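Local coordinates for acinetobacter secreted protease CpaA (Acinetobacter nosocomialis M2, PDB 6O38), which is a zinc metalloprotease that is probably exported by type II secretion with the help of its chaperone CpaB, at residues Ala323-Gln326 and Val327-Val331; Thr351-Lys354 and Asn355-Arg359. All blocks are in the same frame, centred on the assembly; numbering follows the deposited sequence.

Contact 1 of 2, residues Ala323-Gln326 and Val327-Val331; sequences AQAQ and VGDKV
A325 meets D329 through its methyl group. Its CB lies 3.7 Å from OD2 of D329, so one small apolar group rests against the side-chain carboxylate. The same A325 side chain also touches M301, Y363 and W368.

Q326 carries most of the contact, and it does so through its backbone. Its N-H points at the D329 carboxylate, with Q326 N to D329 OD2 at 2.9 Å and an N-H...O angle of 169°. The bond is nearly straight, but the donor comes from above the carboxylate plane. The D329 side chain turns back for this, its CG lying beside its own backbone N (chi1 -75°). The carbonyl of Q326 is used as well: D329 N donates to Q326 O at 3.0 Å. Both backbone polar groups of Q326 are thus bound by one residue, three positions further on.

This is a type II beta turn from Q326 to D329. It lies in the last of the StcE-type beta-sandwich domains. It delivers the chain into strand 330-335 after the loop that follows strand 318-320. V327 and G328 form the corner. G328 has a positive phi (103°), the usual place for glycine in a type II turn. V327 directs its side chain away from 323-326.

D329 is buried. Its OD2 takes a second hydrogen bond, from T258, and its side chain also touches A257 and M301. Two hydrogen bonds on one oxygen probably help to keep the carboxylate ionised. Within the turn, the backbones of G328 and D329 bond to Y363 of strand 358-364, the antiparallel neighbour of strand 330-335.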
loop_
_atom_site.group_PDB
_atom_site.type_symbol
_atom_site.label_atom_id
_atom_site.label_comp_id
_atom_site.label_asym_id
_atom_site.label_seq_id
_atom_site.Cartn_x
_atom_site.Cartn_y
_atom_site.Cartn_z
ATOM N N ALA A 323 4.150 30.480 -7.917
ATOM C CA ALA A 323 3.441 31.598 -8.527
ATOM C C ALA A 323 2.473 31.135 -9.604
ATOM O O ALA A 323 1.418 31.751 -9.792
ATOM C CB ALA A 323 4.438 32.599 -9.109
ATOM N N GLN A 324 2.803 30.062 -10.318
ATOM C CA GLN A 324 1.954 29.539 -11.377
ATOM C C GLN A 324 1.553 28.113 -11.036
ATOM O O GLN A 324 2.411 27.268 -10.757
ATOM C CB GLN A 324 2.664 29.592 -12.733
ATOM C CG GLN A 324 2.618 30.974 -13.363
ATOM C CD GLN A 324 3.626 31.152 -14.480
ATOM O OE1 GLN A 324 3.987 30.196 -15.166
ATOM N NE2 GLN A 324 4.123 32.374 -14.635
ATOM N N ALA A 325 0.250 27.852 -11.063
ATOM C CA ALA A 325 -0.290 26.547 -10.714
ATOM C C ALA A 325 -1.664 26.416 -11.349
ATOM O O ALA A 325 -2.205 27.369 -11.914
ATOM C CB ALA A 325 -0.368 26.360 -9.196
ATOM N N GLN A 326 -2.225 25.216 -11.246
ATOM C CA GLN A 326 -3.564 24.935 -11.736
ATOM C C GLN A 326 -4.430 24.453 -10.580
ATOM O O GLN A 326 -3.924 23.932 -9.581
ATOM C CB GLN A 326 -3.539 23.893 -12.860
ATOM C CG GLN A 326 -2.829 24.370 -14.118
ATOM C CD GLN A 326 -2.828 23.330 -15.222
ATOM O OE1 GLN A 326 -3.528 22.322 -15.142
ATOM N NE2 GLN A 326 -2.035 23.570 -16.260
ATOM N N VAL A 327 -5.744 24.650 -10.721
ATOM C CA VAL A 327 -6.679 24.286 -9.661
ATOM C C VAL A 327 -6.536 22.809 -9.327
ATOM O O VAL A 327 -6.595 21.945 -10.210
ATOM C CB VAL A 327 -8.116 24.633 -10.076
ATOM C CG1 VAL A 327 -9.105 24.118 -9.042
ATOM C CG2 VAL A 327 -8.262 26.136 -10.260
ATOM N N GLY A 328 -6.343 22.513 -8.044
ATOM C CA GLY A 328 -6.138 21.165 -7.574
ATOM C C GLY A 328 -4.701 20.827 -7.236
ATOM O O GLY A 328 -4.462 19.827 -6.548
ATOM N N ASP A 329 -3.743 21.626 -7.701
ATOM C CA ASP A 329 -2.349 21.399 -7.348
ATOM C C ASP A 329 -2.164 21.525 -5.841
ATOM O O ASP A 329 -2.798 22.359 -5.188
ATOM C CB ASP A 329 -1.445 22.393 -8.080
ATOM C CG ASP A 329 -1.274 22.053 -9.548
ATOM O OD1 ASP A 329 -1.655 20.934 -9.949
ATOM O OD2 ASP A 329 -0.759 22.904 -10.305
ATOM N N LYS A 330 -1.288 20.690 -5.288
ATOM C CA LYS A 330 -1.096 20.611 -3.848
ATOM C C LYS A 330 0.372 20.802 -3.501
ATOM O O LYS A 330 1.259 20.336 -4.224
ATOM C CB LYS A 330 -1.588 19.268 -3.298
ATOM C CG LYS A 330 -3.090 19.071 -3.399
ATOM C CD LYS A 330 -3.521 17.779 -2.728
ATOM C CE LYS A 330 -5.028 17.603 -2.796
ATOM N NZ LYS A 330 -5.523 16.671 -1.746
ATOM N N VAL A 331 0.619 21.488 -2.389
ATOM C CA VAL A 331 1.955 21.648 -1.831
ATOM C C VAL A 331 1.918 21.169 -0.388
ATOM O O VAL A 331 1.117 21.662 0.415
ATOM C CB VAL A 331 2.444 23.104 -1.911
ATOM C CG1 VAL A 331 3.750 23.264 -1.150
ATOM C CG2 VAL A 331 2.617 23.524 -3.361
#

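Contact 2 of 2, residues Thr351-Lys354 and Asn355-Arg359; sequences TAIK and NGENR
R359 folds back towards T351 because its chain bends twice, at chi2 (-85°) and chi3. T351 turns OG1 to meet it, with that oxygen set opposite the backbone N (chi1 176°). R359 NH2 then donates to T351 OG1 at 2.7 Å. The bond is almost straight, and the oxygen lies in the guanidinium plane, at its edge. A second bond, R359 NH1 to A352 O, is weak because it is strongly bent. NH1 of R359 also makes a weak salt bridge to OE2 of E357, 3.5 Å away. That OE2 has a further partner in T374.

The other carboxylate oxygen of E357 works on the turn. OE1 of E357 accepts from K354 N at 3.0 Å, met on its anti side, somewhat out of the carboxylate plane. In return E357 N donates to K354 O at 3.1 Å, from above the carbonyl plane. These bonds hold a type II beta turn from K354 to E357, with G356 at positive phi. I353 lies alongside the aliphatic part of R359, running the opposite way: its CD1 is 3.9 Å from R359 CG.

The turn joins two strands of different sheets in the beta-sandwich domain. Strand 350-353 runs antiparallel to 341-344. Strand 358-364 lies between 330-335 and 367-381, and I353 also packs on I333 and S335 of strand 330-335.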
loop_
_atom_site.group_PDB
_atom_site.type_symbol
_atom_site.label_atom_id
_atom_site.label_comp_id
_atom_site.label_asym_id
_atom_site.label_seq_id
_atom_site.Cartn_x
_atom_site.Cartn_y
_atom_site.Cartn_z
ATOM N N THR A 351 1.328 32.769 6.681
ATOM C CA THR A 351 1.271 31.876 7.826
ATOM C C THR A 351 2.669 31.328 8.084
ATOM O O THR A 351 3.629 31.670 7.387
ATOM C CB THR A 351 0.248 30.762 7.581
ATOM O OG1 THR A 351 0.262 29.835 8.675
ATOM C CG2 THR A 351 0.555 30.045 6.274
ATOM N N ALA A 352 2.783 30.475 9.099
ATOM C CA ALA A 352 4.064 29.905 9.490
ATOM C C ALA A 352 3.929 28.406 9.717
ATOM O O ALA A 352 2.863 27.911 10.096
ATOM C CB ALA A 352 4.610 30.573 10.760
ATOM N N ILE A 353 5.025 27.687 9.483
ATOM C CA ILE A 353 5.131 26.267 9.797
ATOM C C ILE A 353 6.182 26.100 10.886
ATOM O O ILE A 353 7.253 26.718 10.827
ATOM C CB ILE A 353 5.469 25.428 8.551
ATOM C CG1 ILE A 353 5.632 23.954 8.928
ATOM C CG2 ILE A 353 6.716 25.957 7.855
ATOM C CD1 ILE A 353 5.634 23.020 7.744
ATOM N N LYS A 354 5.871 25.280 11.884
ATOM C CA LYS A 354 6.719 25.092 13.051
ATOM C C LYS A 354 7.369 23.712 13.030
ATOM O O LYS A 354 7.073 22.870 12.179
ATOM C CB LYS A 354 5.900 25.303 14.328
ATOM C CG LYS A 354 5.323 26.708 14.432
ATOM C CD LYS A 354 4.502 26.906 15.692
ATOM C CE LYS A 354 3.113 26.307 15.535
ATOM N NZ LYS A 354 2.217 26.663 16.670
ATOM N N ASN A 355 8.280 23.500 13.979
ATOM C CA ASN A 355 9.038 22.256 14.041
ATOM C C ASN A 355 8.116 21.059 14.232
ATOM O O ASN A 355 7.244 21.065 15.105
ATOM C CB ASN A 355 10.060 22.319 15.177
ATOM C CG ASN A 355 10.894 21.056 15.280
ATOM O OD1 ASN A 355 11.259 20.454 14.271
ATOM N ND2 ASN A 355 11.203 20.649 16.507
ATOM N N GLY A 356 8.317 20.028 13.413
ATOM C CA GLY A 356 7.534 18.815 13.501
ATOM C C GLY A 356 6.169 18.885 12.853
ATOM O O GLY A 356 5.401 17.922 12.964
ATOM N N GLU A 357 5.841 19.985 12.183
ATOM C CA GLU A 357 4.511 20.207 11.637
ATOM C C GLU A 357 4.461 19.816 10.165
ATOM O O GLU A 357 5.421 20.033 9.419
ATOM C CB GLU A 357 4.097 21.672 11.800
ATOM C CG GLU A 357 2.607 21.920 11.628
ATOM C CD GLU A 357 2.215 23.359 11.914
ATOM O OE1 GLU A 357 3.095 24.146 12.325
ATOM O OE2 GLU A 357 1.028 23.703 11.729
ATOM N N ASN A 358 3.334 19.242 9.758
ATOM C CA ASN A 358 3.029 18.977 8.360
ATOM C C ASN A 358 1.940 19.941 7.913
ATOM O O ASN A 358 0.937 20.117 8.614
ATOM C CB ASN A 358 2.573 17.530 8.155
ATOM C CG ASN A 358 3.707 16.534 8.283
ATOM O OD1 ASN A 358 4.249 16.064 7.283
ATOM N ND2 ASN A 358 4.069 16.203 9.517
ATOM N N ARG A 359 2.138 20.570 6.757
ATOM C CA ARG A 359 1.190 21.562 6.272
ATOM C C ARG A 359 0.955 21.359 4.786
ATOM O O ARG A 359 1.911 21.264 4.010
ATOM C CB ARG A 359 1.691 22.989 6.527
ATOM C CG ARG A 359 1.774 23.359 7.993
ATOM C CD ARG A 359 0.435 23.853 8.501
ATOM N NE ARG A 359 0.030 25.104 7.871
ATOM C CZ ARG A 359 0.261 26.306 8.383
ATOM N NH1 ARG A 359 0.900 26.429 9.538
ATOM N NH2 ARG A 359 -0.152 27.385 7.740
#

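Overall arrangement
The two contacts follow one another along the chain within a single beta-sandwich domain, their centres about 20 Å apart. Each is a type II turn with glycine third and an acidic residue fourth, and each leads into one of two antiparallel neighbours, 330-335 and 358-364. They lie towards opposite ends of that pair: contact 1 bonds to Y363, late in its partner strand, and contact 2 to S335. Contact 1 is a surface loop, although D329 is buried, and between its two segments the bonds run only between Q326 and D329. Contact 2 is partly buried. It adds an arginine that ties strand to strand, and a sulfate ion, probably from the crystallisation liquor, lies near K354 in a long, weak ion pair.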